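Local coordinates for protein L-serine ammonia-lyase (Rhizomucor miehei CAU432, PDB 5C3U) that belongs to the pyridoxal-phosphate-dependent enzyme family and holds pyridoxal-5'-phosphate in a pocket of its alpha/beta fold, at residues A[71-76]-A[140-145]. Numbering follows the deposited sequence.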
ATOM      1  N   ILE A  71      -1.058  26.782  -3.205  1.00 31.37           N
ATOM      2  CA  ILE A  71      -1.829  25.738  -3.869  1.00 31.66           C
ATOM      3  C   ILE A  71      -2.828  25.114  -2.907  1.00 29.55           C
ATOM      4  O   ILE A  71      -2.796  25.365  -1.699  1.00 28.97           O
ATOM      5  CB  ILE A  71      -0.914  24.635  -4.425  1.00 32.57           C
ATOM      6  CG1 ILE A  71      -0.022  24.064  -3.298  1.00 33.45           C
ATOM      7  CG2 ILE A  71      -0.112  25.177  -5.601  1.00 33.39           C
ATOM      8  CD1 ILE A  71       0.674  22.768  -3.657  1.00 34.75           C
ATOM      9  N   GLN A  72      -3.740  24.317  -3.456  1.00 27.99           N
ATOM     10  CA  GLN A  72      -4.611  23.491  -2.634  1.00 26.51           C
ATOM     11  C   GLN A  72      -4.350  22.073  -3.069  1.00 24.91           C
ATOM     12  O   GLN A  72      -4.336  21.805  -4.273  1.00 25.42           O
ATOM     13  CB  GLN A  72      -6.092  23.816  -2.866  1.00 28.55           C
ATOM     14  CG  GLN A  72      -6.493  25.252  -2.561  1.00 34.23           C
ATOM     15  CD  GLN A  72      -6.373  26.152  -3.777  1.00 37.57           C
ATOM     16  OE1 GLN A  72      -6.714  25.752  -4.890  1.00 39.46           O
ATOM     17  NE2 GLN A  72      -5.881  27.374  -3.571  1.00 39.15           N
ATOM     18  N   PHE A  73      -4.123  21.158  -2.121  1.00 24.36           N
ATOM     19  CA  PHE A  73      -4.105  19.752  -2.522  1.00 23.79           C
ATOM     20  C   PHE A  73      -5.542  19.246  -2.474  1.00 23.02           C
ATOM     21  O   PHE A  73      -6.276  19.596  -1.576  1.00 24.53           O
ATOM     22  CB  PHE A  73      -3.250  18.907  -1.574  1.00 23.87           C
ATOM     23  CG  PHE A  73      -1.764  19.089  -1.742  1.00 25.05           C
ATOM     24  CD1 PHE A  73      -1.137  18.743  -2.939  1.00 27.26           C
ATOM     25  CD2 PHE A  73      -0.983  19.518  -0.692  1.00 27.70           C
ATOM     26  CE1 PHE A  73       0.243  18.880  -3.088  1.00 26.96           C
ATOM     27  CE2 PHE A  73       0.401  19.659  -0.834  1.00 26.57           C
ATOM     28  CZ  PHE A  73       1.006  19.349  -2.039  1.00 25.77           C
ATOM     29  N   VAL A  74      -5.938  18.435  -3.445  1.00 21.56           N
ATOM     30  CA  VAL A  74      -7.301  17.900  -3.484  1.00 22.53           C
ATOM     31  C   VAL A  74      -7.158  16.386  -3.574  1.00 22.03           C
ATOM     32  O   VAL A  74      -6.368  15.875  -4.382  1.00 21.64           O
ATOM     33  CB  VAL A  74      -8.083  18.442  -4.713  1.00 22.25           C
ATOM     34  CG1 VAL A  74      -9.493  17.855  -4.770  1.00 22.69           C
ATOM     35  CG2 VAL A  74      -8.133  19.976  -4.674  1.00 23.37           C
ATOM     36  N   CYS A  75      -7.911  15.656  -2.759  1.00 21.67           N
ATOM     37  CA  CYS A  75      -7.802  14.205  -2.794  1.00 20.96           C
ATOM     38  C   CYS A  75      -9.063  13.516  -2.315  1.00 21.06           C
ATOM     39  O   CYS A  75      -9.616  13.892  -1.284  1.00 20.53           O
ATOM     40  CB  CYS A  75      -6.597  13.742  -1.958  1.00 23.44           C
ATOM     41  SG  CYS A  75      -6.161  12.008  -2.228  1.00 25.61           S
ATOM     42  N   GLY A  76      -9.491  12.513  -3.078  1.00 19.69           N
ATOM     43  CA  GLY A  76     -10.540  11.574  -2.646  1.00 21.84           C
ATOM     44  C   GLY A  76     -10.150  10.106  -2.888  1.00 24.70           C
ATOM     45  O   GLY A  76     -11.016   9.221  -2.841  1.00 26.30           O
ATOM     46  N   ASN A 140      -5.591  26.727  -9.093  1.00 33.13           N
ATOM     47  CA  ASN A 140      -4.328  26.484  -8.381  1.00 34.32           C
ATOM     48  C   ASN A 140      -4.430  25.251  -7.481  1.00 31.63           C
ATOM     49  O   ASN A 140      -3.712  25.117  -6.478  1.00 30.87           O
ATOM     50  CB  ASN A 140      -3.907  27.719  -7.574  1.00 35.72           C
ATOM     51  CG  ASN A 140      -2.391  27.845  -7.426  1.00 37.63           C
ATOM     52  OD1 ASN A 140      -1.625  27.380  -8.270  1.00 40.22           O
ATOM     53  ND2 ASN A 140      -1.955  28.488  -6.350  1.00 37.63           N
ATOM     54  N   GLY A 141      -5.351  24.359  -7.828  1.00 31.49           N
ATOM     55  CA  GLY A 141      -5.498  23.112  -7.085  1.00 28.49           C
ATOM     56  C   GLY A 141      -4.720  22.015  -7.769  1.00 29.59           C
ATOM     57  O   GLY A 141      -4.512  22.053  -8.976  1.00 30.01           O
ATOM     58  N   ILE A 142      -4.287  21.020  -7.002  1.00 26.59           N
ATOM     59  CA  ILE A 142      -3.559  19.905  -7.576  1.00 25.98           C
ATOM     60  C   ILE A 142      -4.181  18.631  -7.016  1.00 24.76           C
ATOM     61  O   ILE A 142      -4.246  18.459  -5.798  1.00 24.45           O
ATOM     62  CB  ILE A 142      -2.039  19.976  -7.264  1.00 28.41           C
ATOM     63  CG1 ILE A 142      -1.325  18.684  -7.607  1.00 30.15           C
ATOM     64  CG2 ILE A 142      -1.796  20.303  -5.813  1.00 30.73           C
ATOM     65  CD1 ILE A 142      -1.205  18.440  -9.097  1.00 35.22           C
ATOM     66  N   TYR A 143      -4.666  17.782  -7.918  1.00 24.93           N
ATOM     67  CA  TYR A 143      -5.206  16.491  -7.518  1.00 24.87           C
ATOM     68  C   TYR A 143      -4.066  15.523  -7.180  1.00 24.22           C
ATOM     69  O   TYR A 143      -3.075  15.428  -7.907  1.00 23.61           O
ATOM     70  CB  TYR A 143      -6.139  15.867  -8.576  1.00 24.90           C
ATOM     71  CG  TYR A 143      -6.906  14.754  -7.930  1.00 25.34           C
ATOM     72  CD1 TYR A 143      -7.993  15.049  -7.102  1.00 25.67           C
ATOM     73  CD2 TYR A 143      -6.458  13.424  -8.005  1.00 26.12           C
ATOM     74  CE1 TYR A 143      -8.677  14.060  -6.433  1.00 25.82           C
ATOM     75  CE2 TYR A 143      -7.150  12.408  -7.334  1.00 25.90           C
ATOM     76  CZ  TYR A 143      -8.245  12.748  -6.538  1.00 26.19           C
ATOM     77  OH  TYR A 143      -8.945  11.788  -5.832  1.00 26.96           O
ATOM     78  N   VAL A 144      -4.211  14.814  -6.059  1.00 23.44           N
ATOM     79  CA  VAL A 144      -3.194  13.856  -5.620  1.00 23.70           C
ATOM     80  C   VAL A 144      -3.685  12.442  -5.883  1.00 23.95           C
ATOM     81  O   VAL A 144      -4.607  11.962  -5.216  1.00 24.42           O
ATOM     82  CB  VAL A 144      -2.854  14.007  -4.123  1.00 23.45           C
ATOM     83  CG1 VAL A 144      -1.705  13.065  -3.751  1.00 23.72           C
ATOM     84  CG2 VAL A 144      -2.451  15.436  -3.816  1.00 24.22           C
ATOM     85  N   PRO A 145      -3.111  11.776  -6.895  1.00 26.03           N
ATOM     86  CA  PRO A 145      -3.589  10.420  -7.139  1.00 25.97           C
ATOM     87  C   PRO A 145      -3.019   9.447  -6.091  1.00 25.54           C
ATOM     88  O   PRO A 145      -2.105   9.808  -5.366  1.00 24.38           O
ATOM     89  CB  PRO A 145      -3.048  10.106  -8.536  1.00 26.46           C
ATOM     90  CG  PRO A 145      -1.869  11.004  -8.720  1.00 25.95           C
ATOM     91  CD  PRO A 145      -1.918  12.118  -7.686  1.00 26.78           C
TER
HETATM   92  O   HOH W   1      -7.316  27.299  -6.990  1.00 46.49           O
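Phe73 and Ile142 stand side by side on one face of a parallel strand pair, CD1 of Phe73 only 3.3 Å from CG2 of Ile142. That methyl lies between the backbone N and the carbonyl carbon of Ile142, because CG1 is anti to N (chi1 168°). Val144 CG2 reaches Phe73 CD1 at 3.7 Å, while Ile71 CD1 lies over one face of the ring, offset toward its rim. Helices 52-67 and 79-92 cover this tightly packed side. Beneath it four backbone bonds join the strands, from Gln72 N to Asn140 O (3.1 Å) through to Val144 N to Val74 O (2.9 Å). On the other face Tyr143 lays its ring over Val74 O, CD1 3.3 Å from that oxygen, and its OH accepts a hydrogen bond from Gly76 N (2.9 Å) while also bonding Ser77 OG. The looser end lies at partly exposed Gln72 and Asn140, where a water donates to Gln72 OE1 (2.7 Å) and accepts from Asn140 N; Asn140 OD1 bonds Arg67 NH2. Strand 141-143 is an outermost strand of the four-stranded parallel sheet. Its pairing is apolar toward the helices, extended to Gly76 by the Tyr143 hydroxyl, and supplemented at the opposite end by the water bridge.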